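Lin1944 protein (PDB 3D7L) belongs to the short-chain dehydrogenase/reductase family and is probably an oxidoreductase. Local coordinates at the interface of chains A and B. Numbering follows the deposited sequence. Chains: chain A/B, Lin1944 protein.

Contact 1: the interface of chains A and B. Residues chain A 74-75; chain B 101, 145, 147.
A:Leu74 and A:Thr75 open the one-turn 3-10 helix 74-76 with helical backbone angles, and they meet B:Glu145, the last residue of the 3-10 helix 143-145, with B:Pro147 in the loop just beyond it and B:Ile101 at the start of the 3-10 helix 101-103. The backbone N of A:Leu74 donates a hydrogen bond to the carboxylate oxygen OE2 of B:Glu145, 2.9 Å long and nearly straight at the hydrogen (171°). The N-H comes from above the carboxylate plane, 48° out of it. B:Glu145 also packs through its aliphatic stem: its CB sits 3.6 Å from CB of A:Leu74, the two side chains crossing at a slant. With CG of A:Leu74 pointing away from its own backbone N (chi1 172°), the branch passes over that stem, and CD2 lies 3.8 Å from CB of B:Glu145. On its other flank the leucine meets CD1 of B:Ile101 more loosely, at 4.2 Å from CG. Next along the chain, A:Thr75 uses its methyl rather than its hydroxyl: CG2 points at the proline ring, 3.8 Å from CG of B:Pro147.

Contact 2: the interface of chains A and B. Residues chain A 138, 141-142; chain B 117, 121-122, 125-126, 129.
A:Ser141, near the C-terminal end of helix 126-142, fits against the start of the same helix in the partner, where B:Ala126 and B:Ala129 offer small side chains. Its CB lies 3.5 Å from the methyl CB of B:Ala129, a tight approach, and 3.7 Å from CA of B:Ala126. From the loop side, CB of B:Pro121 closes on CA of A:Ser141 at 3.7 Å. One turn back, A:Phe138 brings its ring rim to B:Ala126, CE1 standing 3.9 Å from the methyl CB, while A:Ala142 of its own chain lies over one face of the ring near the rim.

The hydroxyl OG of A:Ser141 points away from its own backbone N (chi1 -159°), and from there it reaches two waters, each 2.8 Å from OG. Water 1 links the hydroxyl to the partner's backbone: the backbone N of B:Ile122 is hydrogen-bonded to it at 2.8 Å, and the carbonyl O of B:Met117, a selenomethionine, also bonds it. Water 2 makes a second link, from both the hydroxyl and the carbonyl O of A:Ser141 to the carbonyl O of B:Ile122. The 3-10 helix 116-118 and the loop holding B:Pro121 and B:Ile122 thereby position the waters around the serine. Small residues let the two helices come close, and the water bridges tie one subunit's helix end to the other's loop, probably helping to hold together the two-fold pair seen in the crystal, a pairing typical of the family.

Contact 3: the interface of chains A and B. Residues chain A 86, 90, 130; chain B 86, 90, 130.
Helix 79-100 of each subunit packs against its copy across the two-fold axis, close to it at Ile86; with helix 126-142 from both subunits it makes the four-helix bundle common in dimers of short-chain dehydrogenases/reductases. At the axis A:Ile86 meets its own copy, B:Ile86: the two side chains slide past each other in opposite directions, and the CG2 methyl of one touches the CG2 methyl of the other at 3.5 Å, tighter than usual packing. In both copies CG2 is turned away from the backbone N, while CG1 lies beside it (chi1 -77° in A:Ile86), which presents the short branch to the partner. One turn on, A:Leu90 and B:Leu90 point at each other tip to tip, CD1 to CD1 at 4.0 Å. Each leucine crosses the opposing selenomethionine of helix 126-142 at about a right angle, and the chain of each selenomethionine is bent at its last torsion (63° in A:Met130). Isoleucine and leucine make the apolar contact, with the selenomethionines, which stand in for methionine, touching at its edge. The paired selenium contacts are almost equal: CD2 of A:Leu90 lies 4.0 Å from SE of B:Met130, and SE of A:Met130 lies 4.1 Å from CD2 of B:Leu90.

Contact 1: the interface of chains A and B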
ATOM      1  N   LEU A  74      10.314  -5.659  12.825  1.00 29.55           N
ATOM      2  CA  LEU A  74       9.306  -4.629  13.029  1.00 28.95           C
ATOM      3  C   LEU A  74       9.685  -3.627  14.128  1.00 28.76           C
ATOM      4  O   LEU A  74       9.575  -2.408  13.922  1.00 27.80           O
ATOM      5  CB  LEU A  74       7.958  -5.266  13.340  1.00 28.81           C
ATOM      6  CG  LEU A  74       6.841  -4.323  13.756  1.00 28.63           C
ATOM      7  CD1 LEU A  74       6.352  -3.518  12.565  1.00 28.69           C
ATOM      8  CD2 LEU A  74       5.718  -5.110  14.388  1.00 29.82           C
ATOM      9  N   THR A  75      10.149  -4.140  15.274  1.00 29.29           N
ATOM     10  CA  THR A  75      10.481  -3.291  16.420  1.00 29.68           C
ATOM     11  C   THR A  75      11.756  -2.463  16.233  1.00 29.90           C
ATOM     12  O   THR A  75      12.116  -1.674  17.110  1.00 29.97           O
ATOM     13  CB  THR A  75      10.623  -4.100  17.726  1.00 30.32           C
ATOM     14  OG1 THR A  75      11.709  -5.026  17.590  1.00 29.96           O
ATOM     15  CG2 THR A  75       9.297  -4.819  18.076  1.00 29.92           C
TER
ATOM     16  N   ILE B 101       4.514   1.480  19.378  1.00 29.16           N
ATOM     17  CA  ILE B 101       4.570   0.160  20.044  1.00 30.65           C
ATOM     18  C   ILE B 101       5.007   0.277  21.508  1.00 30.91           C
ATOM     19  O   ILE B 101       4.459  -0.392  22.397  1.00 30.13           O
ATOM     20  CB  ILE B 101       5.458  -0.862  19.259  1.00 30.97           C
ATOM     21  CG1 ILE B 101       4.902  -1.108  17.853  1.00 30.16           C
ATOM     22  CG2 ILE B 101       5.548  -2.201  19.996  1.00 31.51           C
ATOM     23  CD1 ILE B 101       5.912  -1.739  16.873  1.00 31.17           C
ATOM     24  N   GLU B 145       4.794  -9.960  14.152  1.00 26.65           N
ATOM     25  CA  GLU B 145       6.006  -9.492  14.825  1.00 27.57           C
ATOM     26  C   GLU B 145       5.748  -8.664  16.090  1.00 27.54           C
ATOM     27  O   GLU B 145       6.683  -8.142  16.685  1.00 27.55           O
ATOM     28  CB  GLU B 145       6.882  -8.678  13.864  1.00 28.16           C
ATOM     29  CG  GLU B 145       7.592  -9.528  12.807  1.00 29.24           C
ATOM     30  CD  GLU B 145       8.619  -8.717  12.037  1.00 31.51           C
ATOM     31  OE1 GLU B 145       8.327  -8.335  10.866  1.00 30.52           O
ATOM     32  OE2 GLU B 145       9.694  -8.445  12.626  1.00 29.72           O
ATOM     33  N   PRO B 147       5.389  -7.413  19.756  1.00 27.13           N
ATOM     34  CA  PRO B 147       5.886  -7.891  21.052  1.00 27.26           C
ATOM     35  C   PRO B 147       4.800  -7.836  22.114  1.00 27.69           C
ATOM     36  O   PRO B 147       3.792  -7.150  21.907  1.00 27.11           O
ATOM     37  CB  PRO B 147       6.993  -6.892  21.397  1.00 27.10           C
ATOM     38  CG  PRO B 147       6.594  -5.605  20.692  1.00 27.41           C
ATOM     39  CD  PRO B 147       5.702  -5.982  19.524  1.00 27.25           C
TER

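Contact 2: the interface of chains A and B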
ATOM      1  N   PHE A 138      -3.431   0.077  -5.936  1.00 26.27           N
ATOM      2  CA  PHE A 138      -3.261   1.167  -6.899  1.00 26.40           C
ATOM      3  C   PHE A 138      -3.573   0.698  -8.328  1.00 27.58           C
ATOM      4  O   PHE A 138      -4.258   1.414  -9.053  1.00 28.71           O
ATOM      5  CB  PHE A 138      -1.852   1.787  -6.883  1.00 25.25           C
ATOM      6  CG  PHE A 138      -1.610   2.753  -8.045  1.00 24.82           C
ATOM      7  CD1 PHE A 138      -2.112   4.051  -8.007  1.00 26.77           C
ATOM      8  CD2 PHE A 138      -0.977   2.332  -9.200  1.00 24.96           C
ATOM      9  CE1 PHE A 138      -1.944   4.926  -9.083  1.00 26.51           C
ATOM     10  CE2 PHE A 138      -0.777   3.209 -10.285  1.00 26.14           C
ATOM     11  CZ  PHE A 138      -1.253   4.496 -10.230  1.00 25.27           C
ATOM     12  N   SER A 141      -7.385  -0.150  -8.897  1.00 27.64           N
ATOM     13  CA  SER A 141      -8.104   1.101  -9.044  1.00 27.82           C
ATOM     14  C   SER A 141      -7.743   1.837 -10.328  1.00 27.40           C
ATOM     15  O   SER A 141      -8.636   2.305 -11.034  1.00 28.29           O
ATOM     16  CB  SER A 141      -7.788   2.011  -7.858  1.00 27.60           C
ATOM     17  OG  SER A 141      -8.774   3.011  -7.679  1.00 28.41           O
ATOM     18  N   ALA A 142      -6.449   1.960 -10.622  1.00 26.40           N
ATOM     19  CA  ALA A 142      -6.010   2.677 -11.832  1.00 27.45           C
ATOM     20  C   ALA A 142      -6.590   2.058 -13.108  1.00 26.96           C
ATOM     21  O   ALA A 142      -6.916   2.782 -14.043  1.00 28.92           O
ATOM     22  CB  ALA A 142      -4.493   2.755 -11.913  1.00 27.37           C
TER
HETATM   23  N   MSE B 117     -12.440   1.679  -1.163  1.00 32.55           N
HETATM   24  CA  MSE B 117     -11.893   2.091  -2.457  1.00 34.94           C
HETATM   25  C   MSE B 117     -10.773   1.188  -2.971  1.00 33.83           C
HETATM   26  O   MSE B 117     -10.541   1.125  -4.176  1.00 34.36           O
HETATM   27  CB  MSE B 117     -11.435   3.537  -2.431  1.00 34.37           C
HETATM   28  CG  MSE B 117     -12.575   4.467  -2.660  1.00 36.97           C
HETATM   29 SE   MSE B 117     -11.950   6.291  -2.757  0.70 40.94          SE
HETATM   30  CE  MSE B 117     -12.282   6.809  -0.937  1.00 37.11           C
ATOM     31  N   PRO B 121     -13.355  -0.169  -6.665  1.00 27.49           N
ATOM     32  CA  PRO B 121     -12.751   1.136  -6.969  1.00 27.03           C
ATOM     33  C   PRO B 121     -13.661   2.128  -7.677  1.00 26.57           C
ATOM     34  O   PRO B 121     -14.602   1.734  -8.391  1.00 26.53           O
ATOM     35  CB  PRO B 121     -11.561   0.778  -7.861  1.00 26.73           C
ATOM     36  CG  PRO B 121     -11.922  -0.526  -8.490  1.00 27.43           C
ATOM     37  CD  PRO B 121     -12.775  -1.255  -7.483  1.00 27.52           C
ATOM     38  N   ILE B 122     -13.356   3.413  -7.489  1.00 26.51           N
ATOM     39  CA  ILE B 122     -14.080   4.495  -8.164  1.00 25.66           C
ATOM     40  C   ILE B 122     -13.113   5.444  -8.893  1.00 26.15           C
ATOM     41  O   ILE B 122     -11.906   5.501  -8.585  1.00 26.23           O
ATOM     42  CB  ILE B 122     -14.954   5.299  -7.169  1.00 25.82           C
ATOM     43  CG1 ILE B 122     -14.071   5.907  -6.068  1.00 24.99           C
ATOM     44  CG2 ILE B 122     -16.120   4.413  -6.631  1.00 23.84           C
ATOM     45  CD1 ILE B 122     -14.687   7.082  -5.358  1.00 26.22           C
ATOM     46  N   GLY B 125     -10.232   7.533  -7.196  1.00 27.60           N
ATOM     47  CA  GLY B 125      -9.857   6.777  -6.015  1.00 26.72           C
ATOM     48  C   GLY B 125      -8.496   6.091  -5.985  1.00 25.77           C
ATOM     49  O   GLY B 125      -8.193   5.450  -4.996  1.00 25.83           O
ATOM     50  N   ALA B 126      -7.678   6.220  -7.030  1.00 25.97           N
ATOM     51  CA  ALA B 126      -6.452   5.407  -7.171  1.00 26.10           C
ATOM     52  C   ALA B 126      -5.461   5.605  -6.032  1.00 26.72           C
ATOM     53  O   ALA B 126      -4.839   4.640  -5.554  1.00 25.98           O
ATOM     54  CB  ALA B 126      -5.752   5.662  -8.509  1.00 26.03           C
ATOM     55  N   ALA B 129      -6.999   4.192  -2.814  1.00 27.34           N
ATOM     56  CA  ALA B 129      -6.875   2.742  -2.994  1.00 27.87           C
ATOM     57  C   ALA B 129      -5.471   2.230  -2.588  1.00 28.05           C
ATOM     58  O   ALA B 129      -5.346   1.322  -1.765  1.00 27.10           O
ATOM     59  CB  ALA B 129      -7.174   2.363  -4.464  1.00 27.90           C
TER
HETATM   60  O   HOH W   1     -10.994   3.579  -6.058  1.00 21.84           O
HETATM   61  O   HOH W   2      -9.064   4.711  -9.850  1.00 28.73           O

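Contact 3: the interface of chains A and B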
ATOM      1  N   ILE A  86       9.218   2.968   0.532  1.00 28.69           N
ATOM      2  CA  ILE A  86       8.244   3.922   0.025  1.00 29.34           C
ATOM      3  C   ILE A  86       8.752   4.624  -1.245  1.00 29.12           C
ATOM      4  O   ILE A  86       7.983   4.862  -2.186  1.00 28.73           O
ATOM      5  CB  ILE A  86       7.842   4.942   1.156  1.00 29.90           C
ATOM      6  CG1 ILE A  86       6.864   4.278   2.134  1.00 29.32           C
ATOM      7  CG2 ILE A  86       7.222   6.210   0.587  1.00 30.53           C
ATOM      8  CD1 ILE A  86       6.740   4.966   3.481  1.00 29.66           C
ATOM      9  N   LEU A  90       7.511   0.881  -3.714  1.00 31.12           N
ATOM     10  CA  LEU A  90       6.146   1.415  -3.703  1.00 30.54           C
ATOM     11  C   LEU A  90       6.030   2.626  -4.620  1.00 30.00           C
ATOM     12  O   LEU A  90       5.348   2.567  -5.641  1.00 30.80           O
ATOM     13  CB  LEU A  90       5.725   1.799  -2.281  1.00 30.52           C
ATOM     14  CG  LEU A  90       4.264   2.156  -1.984  1.00 29.47           C
ATOM     15  CD1 LEU A  90       4.091   2.114  -0.463  1.00 26.29           C
ATOM     16  CD2 LEU A  90       3.828   3.508  -2.548  1.00 29.60           C
HETATM   17  N   MSE A 130       3.708  -3.958   2.985  1.00 27.26           N
HETATM   18  CA  MSE A 130       3.180  -2.626   2.710  1.00 27.84           C
HETATM   19  C   MSE A 130       3.239  -2.246   1.204  1.00 27.58           C
HETATM   20  O   MSE A 130       2.214  -1.860   0.629  1.00 26.87           O
HETATM   21  CB  MSE A 130       3.950  -1.584   3.535  1.00 28.25           C
HETATM   22  CG  MSE A 130       3.482  -0.178   3.331  1.00 27.45           C
HETATM   23 SE   MSE A 130       4.727   1.180   3.959  0.75 31.98          SE
HETATM   24  CE  MSE A 130       6.287   0.804   2.753  1.00 29.07           C
TER
ATOM     25  N   ILE B  86       0.824   9.570   0.473  1.00 28.45           N
ATOM     26  CA  ILE B  86       1.946   8.816   1.019  1.00 29.06           C
ATOM     27  C   ILE B  86       2.355   9.294   2.404  1.00 29.45           C
ATOM     28  O   ILE B  86       2.646   8.460   3.272  1.00 29.76           O
ATOM     29  CB  ILE B  86       3.144   8.759   0.051  1.00 29.05           C
ATOM     30  CG1 ILE B  86       2.774   7.900  -1.177  1.00 29.37           C
ATOM     31  CG2 ILE B  86       4.374   8.178   0.745  1.00 28.59           C
ATOM     32  CD1 ILE B  86       3.844   7.826  -2.253  1.00 29.37           C
ATOM     33  N   LEU B  90      -1.418   6.956   4.258  1.00 29.21           N
ATOM     34  CA  LEU B  90      -0.495   5.816   4.167  1.00 29.31           C
ATOM     35  C   LEU B  90       0.583   5.873   5.259  1.00 29.74           C
ATOM     36  O   LEU B  90       0.534   5.121   6.232  1.00 29.56           O
ATOM     37  CB  LEU B  90       0.151   5.726   2.777  1.00 28.77           C
ATOM     38  CG  LEU B  90       0.882   4.414   2.411  1.00 28.63           C
ATOM     39  CD1 LEU B  90       0.972   4.273   0.882  1.00 25.58           C
ATOM     40  CD2 LEU B  90       2.261   4.295   3.048  1.00 26.03           C
HETATM   41  N   MSE B 130      -4.431   2.832  -3.173  1.00 27.48           N
HETATM   42  CA  MSE B 130      -3.026   2.604  -2.764  1.00 28.20           C
HETATM   43  C   MSE B 130      -2.804   2.630  -1.251  1.00 27.43           C
HETATM   44  O   MSE B 130      -2.266   1.677  -0.677  1.00 26.47           O
HETATM   45  CB  MSE B 130      -2.123   3.659  -3.430  1.00 27.46           C
HETATM   46  CG  MSE B 130      -0.609   3.504  -3.174  1.00 28.42           C
HETATM   47 SE   MSE B 130       0.386   5.179  -3.547  0.70 33.34          SE
HETATM   48  CE  MSE B 130      -0.369   6.329  -2.196  1.00 28.50           C
TER

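The C-alpha centre of contact 3 lies about 13 Å from that of contact 2 and 19 Å from that of contact 1, while contacts 1 and 2 are about 30 Å apart. Helix 126-142 joins contacts 2 and 3, and helix 79-100, central to contact 3, leads directly into the 3-10 helix 101-103 used in contact 1. Contact 3 sits on the two-fold axis; contacts 1 and 2 each have a twin with the chains exchanged. Apolar packing at the axis is therefore flanked by polar links farther out, an arrangement consistent with a stable dimer, although the coordinates alone do not prove one in solution.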